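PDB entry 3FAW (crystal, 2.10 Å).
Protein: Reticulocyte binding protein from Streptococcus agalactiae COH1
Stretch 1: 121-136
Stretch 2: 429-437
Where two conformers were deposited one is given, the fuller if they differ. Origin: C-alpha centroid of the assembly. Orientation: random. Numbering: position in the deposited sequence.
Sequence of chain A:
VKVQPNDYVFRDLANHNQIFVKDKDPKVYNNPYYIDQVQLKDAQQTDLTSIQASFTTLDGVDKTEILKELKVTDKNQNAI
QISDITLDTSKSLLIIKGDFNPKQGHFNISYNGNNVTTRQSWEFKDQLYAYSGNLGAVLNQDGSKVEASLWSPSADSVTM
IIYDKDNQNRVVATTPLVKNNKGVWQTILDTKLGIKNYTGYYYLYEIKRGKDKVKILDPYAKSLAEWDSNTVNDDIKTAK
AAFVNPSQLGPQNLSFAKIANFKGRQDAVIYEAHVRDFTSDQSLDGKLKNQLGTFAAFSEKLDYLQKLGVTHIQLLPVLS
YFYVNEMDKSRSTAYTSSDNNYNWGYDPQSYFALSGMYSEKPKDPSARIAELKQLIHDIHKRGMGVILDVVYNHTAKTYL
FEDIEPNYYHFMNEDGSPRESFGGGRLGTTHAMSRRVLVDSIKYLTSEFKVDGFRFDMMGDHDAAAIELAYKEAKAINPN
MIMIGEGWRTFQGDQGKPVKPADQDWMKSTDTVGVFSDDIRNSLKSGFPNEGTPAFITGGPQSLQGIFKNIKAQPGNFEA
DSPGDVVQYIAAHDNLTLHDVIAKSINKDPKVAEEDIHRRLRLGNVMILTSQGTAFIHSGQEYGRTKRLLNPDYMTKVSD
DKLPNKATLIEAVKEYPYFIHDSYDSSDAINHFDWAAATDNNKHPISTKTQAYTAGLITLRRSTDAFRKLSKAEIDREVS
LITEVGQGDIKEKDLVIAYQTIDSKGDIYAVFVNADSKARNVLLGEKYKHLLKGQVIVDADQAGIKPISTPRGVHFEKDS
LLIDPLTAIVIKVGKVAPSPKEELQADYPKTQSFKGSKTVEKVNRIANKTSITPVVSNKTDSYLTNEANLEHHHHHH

Stretch 1, residues 121-136: SWEFKDQLYAYSGNLG
Stretch 2 (429-437) TTHAMSRRV

Stretch 1 is a short helix, 122-129, followed by a loop that runs on to G136. Stretch 2 enters through a loop, 429-431, and starts a helix at A432 that continues beyond V437. The two run in the same order along the contact: W122 lies nearest H431 (CA atoms 6.9 Å apart), D126 nearest A432 (CA atoms 6.3 Å apart), S132 nearest R436 (CA atoms 8.6 Å apart). Together they bury 493 Å². R436, W122 and M433 cover the most surface.

S121 caps the first helix, its OG accepting from F124 N at 3.2 Å. W122 follows in the first turn, with CB toward stretch 2, chi1 71° (p) and chi2 -98°. The five-membered ring of W122 stacks face to face on the imidazole of H431, centroids 3.6 Å apart and planes at 21°; W122 CD2 is 3.3 Å from H431 CD2. H431 has chi1 -49° (m) and chi2 174°. Its CB points sideways, but the ring end comes nearer to stretch 1. The two aromatic faces are in van der Waals contact.

One turn after W122, D126 also points toward stretch 2, with chi1 -76° (m) and chi2 -13°. A432 N donates to D126 OD2 at 3.2 Å and 163°. The carboxylate thus satisfies a free NH in the first turn of the second helix. A432 CB packs close, 3.4 Å from D126 OD1 and 4.4 Å from A130 CB.

A130 is the first residue to leave helical phi/psi (-50/127). M433 fills the space beside it, with chi1 -55° (m), chi2 -56° (m) and chi3 91°. M433 CE lies 3.9 Å from A130 CB. Y131 N makes a weak hydrogen bond to M433 SD, at 3.4 Å. The flexible thioether offers both apolar contact and a soft acceptor.

R436 covers the most surface. Its CB points toward stretch 1, with chi1 -86° (m), chi2 -158° (t), chi3 66° (p) and chi4 -173°. The guanidinium reaches into the loop after the first helix, where S132 has phi/psi -114/0. NH1 of R436 donates to Y131 O and to G133 O, both at 3.0 Å, and R436 NH2 donates to G133 O, also at 3.0 Å. These carbonyls lie near the guanidinium plane, where its NH groups point. L135 CD1 covers one face, 3.4 Å from R436 NH1, and S132 O lies over the opposite face. At G133 (-82/-176), a CB would clash with Y131 OH.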

# COMPACT_ATOMS: atom_id res chain seq x y z
N SER A 121 -6.37 19.18 24.20
CA SER A 121 -6.85 18.02 23.44
C SER A 121 -6.64 18.29 21.95
O SER A 121 -6.59 19.44 21.54
CB SER A 121 -8.33 17.73 23.72
OG SER A 121 -9.19 18.67 23.09
N TRP A 122 -6.51 17.23 21.15
CA TRP A 122 -6.32 17.43 19.71
C TRP A 122 -7.50 18.16 19.05
O TRP A 122 -7.28 18.96 18.13
CB TRP A 122 -5.98 16.11 18.98
CG TRP A 122 -7.10 15.10 18.86
CD1 TRP A 122 -7.32 14.02 19.67
CD2 TRP A 122 -8.12 15.06 17.85
NE1 TRP A 122 -8.42 13.33 19.24
CE2 TRP A 122 -8.93 13.94 18.13
CE3 TRP A 122 -8.43 15.87 16.75
CZ2 TRP A 122 -10.04 13.60 17.33
CZ3 TRP A 122 -9.53 15.53 15.96
CH2 TRP A 122 -10.32 14.41 16.26
N GLU A 123 -8.72 17.91 19.52
CA GLU A 123 -9.90 18.63 19.03
C GLU A 123 -9.80 20.14 19.31
O GLU A 123 -10.16 20.96 18.46
CB GLU A 123 -11.20 18.11 19.67
CG GLU A 123 -11.57 16.67 19.30
CD GLU A 123 -11.06 15.64 20.30
OE1 GLU A 123 -10.07 15.93 21.02
OE2 GLU A 123 -11.64 14.54 20.35
N PHE A 124 -9.32 20.48 20.50
CA PHE A 124 -9.11 21.87 20.90
C PHE A 124 -7.92 22.49 20.14
O PHE A 124 -7.97 23.67 19.78
CB PHE A 124 -8.90 21.97 22.42
CG PHE A 124 -8.87 23.38 22.96
CD1 PHE A 124 -9.88 24.29 22.65
CD2 PHE A 124 -7.85 23.79 23.81
CE1 PHE A 124 -9.86 25.59 23.16
CE2 PHE A 124 -7.82 25.08 24.33
CZ PHE A 124 -8.83 25.98 24.00
N LYS A 125 -6.87 21.70 19.92
CA LYS A 125 -5.73 22.14 19.10
C LYS A 125 -6.17 22.46 17.66
O LYS A 125 -5.67 23.41 17.06
CB LYS A 125 -4.62 21.08 19.08
CG LYS A 125 -3.83 20.98 20.38
CD LYS A 125 -2.58 20.12 20.23
CE LYS A 125 -1.72 20.19 21.50
NZ LYS A 125 -0.55 19.29 21.48
N ASP A 126 -7.08 21.66 17.11
CA ASP A 126 -7.68 21.96 15.79
C ASP A 126 -8.52 23.23 15.85
O ASP A 126 -8.45 24.07 14.94
CB ASP A 126 -8.56 20.81 15.30
CG ASP A 126 -7.77 19.62 14.78
OD1 ASP A 126 -6.55 19.74 14.56
OD2 ASP A 126 -8.40 18.56 14.57
N GLN A 127 -9.32 23.38 16.90
CA GLN A 127 -10.14 24.59 17.08
C GLN A 127 -9.27 25.84 17.05
O GLN A 127 -9.62 26.82 16.40
CB GLN A 127 -10.95 24.54 18.38
CG GLN A 127 -11.88 25.76 18.60
CD GLN A 127 -12.76 25.64 19.84
OE1 GLN A 127 -13.17 24.55 20.23
NE2 GLN A 127 -13.08 26.78 20.44
N LEU A 128 -8.13 25.79 17.74
CA LEU A 128 -7.24 26.95 17.86
C LEU A 128 -6.27 27.12 16.70
O LEU A 128 -6.00 28.25 16.28
CB LEU A 128 -6.43 26.88 19.16
CG LEU A 128 -7.17 26.88 20.50
CD1 LEU A 128 -6.15 26.92 21.64
CD2 LEU A 128 -8.14 28.05 20.60
N TYR A 129 -5.72 26.01 16.20
CA TYR A 129 -4.55 26.06 15.32
C TYR A 129 -4.71 25.44 13.94
O TYR A 129 -3.80 25.56 13.12
CB TYR A 129 -3.35 25.41 16.02
CG TYR A 129 -3.17 25.84 17.46
CD1 TYR A 129 -3.06 27.19 17.79
CD2 TYR A 129 -3.11 24.90 18.49
CE1 TYR A 129 -2.90 27.59 19.11
CE2 TYR A 129 -2.95 25.29 19.80
CZ TYR A 129 -2.85 26.64 20.11
OH TYR A 129 -2.69 27.04 21.42
N ALA A 130 -5.84 24.77 13.66
CA ALA A 130 -6.06 24.18 12.34
C ALA A 130 -5.78 25.23 11.26
O ALA A 130 -6.31 26.34 11.31
CB ALA A 130 -7.48 23.65 12.21
N TYR A 131 -4.92 24.87 10.31
CA TYR A 131 -4.39 25.81 9.33
C TYR A 131 -4.65 25.29 7.93
O TYR A 131 -4.52 24.10 7.68
CB TYR A 131 -2.88 25.98 9.57
CG TYR A 131 -2.20 27.02 8.70
CD1 TYR A 131 -2.52 28.37 8.81
CD2 TYR A 131 -1.20 26.65 7.80
CE1 TYR A 131 -1.88 29.33 8.03
CE2 TYR A 131 -0.55 27.60 7.01
CZ TYR A 131 -0.89 28.93 7.13
OH TYR A 131 -0.25 29.86 6.35
N SER A 132 -5.03 26.19 7.03
CA SER A 132 -5.34 25.84 5.64
C SER A 132 -4.36 26.43 4.61
O SER A 132 -4.51 26.20 3.42
CB SER A 132 -6.77 26.27 5.30
OG SER A 132 -7.71 25.66 6.16
N GLY A 133 -3.36 27.18 5.07
CA GLY A 133 -2.41 27.82 4.16
C GLY A 133 -1.30 26.89 3.70
O GLY A 133 -1.30 25.71 4.02
N ASN A 134 -0.35 27.43 2.93
CA ASN A 134 0.75 26.63 2.40
C ASN A 134 1.71 26.19 3.50
O ASN A 134 2.04 26.96 4.40
CB ASN A 134 1.51 27.41 1.32
CG ASN A 134 2.51 26.55 0.57
OD1 ASN A 134 3.70 26.88 0.49
ND2 ASN A 134 2.04 25.44 0.01
N LEU A 135 2.15 24.94 3.41
CA LEU A 135 3.17 24.40 4.31
C LEU A 135 4.35 23.87 3.50
O LEU A 135 4.18 23.38 2.38
CB LEU A 135 2.58 23.30 5.20
CG LEU A 135 1.55 23.82 6.21
CD1 LEU A 135 0.75 22.67 6.82
CD2 LEU A 135 2.24 24.65 7.29
N GLY A 136 5.54 23.97 4.07
CA GLY A 136 6.77 23.55 3.40
C GLY A 136 7.59 24.74 2.92
O GLY A 136 7.29 25.89 3.27
N THR A 429 -5.36 10.14 11.30
CA THR A 429 -5.86 10.91 10.16
C THR A 429 -7.27 11.49 10.34
O THR A 429 -7.81 12.07 9.40
CB THR A 429 -5.79 10.09 8.84
OG1 THR A 429 -6.48 8.84 9.02
CG2 THR A 429 -4.33 9.83 8.45
N THR A 430 -7.85 11.34 11.53
CA THR A 430 -9.04 12.09 11.91
C THR A 430 -8.66 13.49 12.42
O THR A 430 -9.50 14.39 12.46
CB THR A 430 -9.86 11.36 13.01
OG1 THR A 430 -9.03 11.10 14.15
CG2 THR A 430 -10.40 10.04 12.47
N HIS A 431 -7.39 13.67 12.79
CA HIS A 431 -6.89 14.95 13.28
C HIS A 431 -6.55 15.83 12.07
O HIS A 431 -5.94 15.37 11.12
CB HIS A 431 -5.66 14.75 14.18
CG HIS A 431 -5.85 13.71 15.25
ND1 HIS A 431 -4.83 13.30 16.09
CD2 HIS A 431 -6.94 12.98 15.60
CE1 HIS A 431 -5.29 12.37 16.91
NE2 HIS A 431 -6.57 12.16 16.64
N ALA A 432 -6.96 17.10 12.13
CA ALA A 432 -6.98 17.98 10.95
C ALA A 432 -5.66 18.09 10.18
O ALA A 432 -5.64 17.97 8.95
CB ALA A 432 -7.48 19.37 11.34
N MET A 433 -4.56 18.36 10.89
CA MET A 433 -3.27 18.55 10.22
C MET A 433 -2.63 17.21 9.82
O MET A 433 -1.82 17.16 8.90
CB MET A 433 -2.31 19.37 11.09
CG MET A 433 -2.87 20.72 11.54
SD MET A 433 -3.41 21.80 10.20
CE MET A 433 -5.13 21.35 10.05
N SER A 434 -3.02 16.14 10.51
CA SER A 434 -2.63 14.78 10.11
C SER A 434 -3.40 14.36 8.86
O SER A 434 -2.84 13.72 7.96
CB SER A 434 -2.91 13.78 11.24
OG SER A 434 -2.11 14.06 12.38
N ARG A 435 -4.68 14.70 8.81
CA ARG A 435 -5.48 14.50 7.60
C ARG A 435 -4.91 15.30 6.43
O ARG A 435 -4.85 14.81 5.31
CB ARG A 435 -6.94 14.86 7.84
CG ARG A 435 -7.85 14.51 6.66
CD ARG A 435 -9.31 14.75 7.01
NE ARG A 435 -9.83 13.74 7.93
CZ ARG A 435 -11.08 13.73 8.39
NH1 ARG A 435 -11.95 14.67 8.04
NH2 ARG A 435 -11.46 12.76 9.22
N ARG A 436 -4.47 16.53 6.70
CA ARG A 436 -3.82 17.36 5.67
C ARG A 436 -2.58 16.69 5.07
O ARG A 436 -2.39 16.72 3.85
CB ARG A 436 -3.42 18.73 6.23
CG ARG A 436 -4.51 19.78 6.18
CD ARG A 436 -3.92 21.19 6.21
NE ARG A 436 -3.13 21.47 5.01
CZ ARG A 436 -2.40 22.57 4.83
NH1 ARG A 436 -2.34 23.51 5.76
NH2 ARG A 436 -1.72 22.73 3.70
N VAL A 437 -1.75 16.08 5.91
CA VAL A 437 -0.54 15.40 5.44
C VAL A 437 -0.88 14.31 4.41
O VAL A 437 -0.24 14.23 3.36
CB VAL A 437 0.25 14.76 6.61
CG1 VAL A 437 1.33 13.83 6.08
CG2 VAL A 437 0.85 15.84 7.51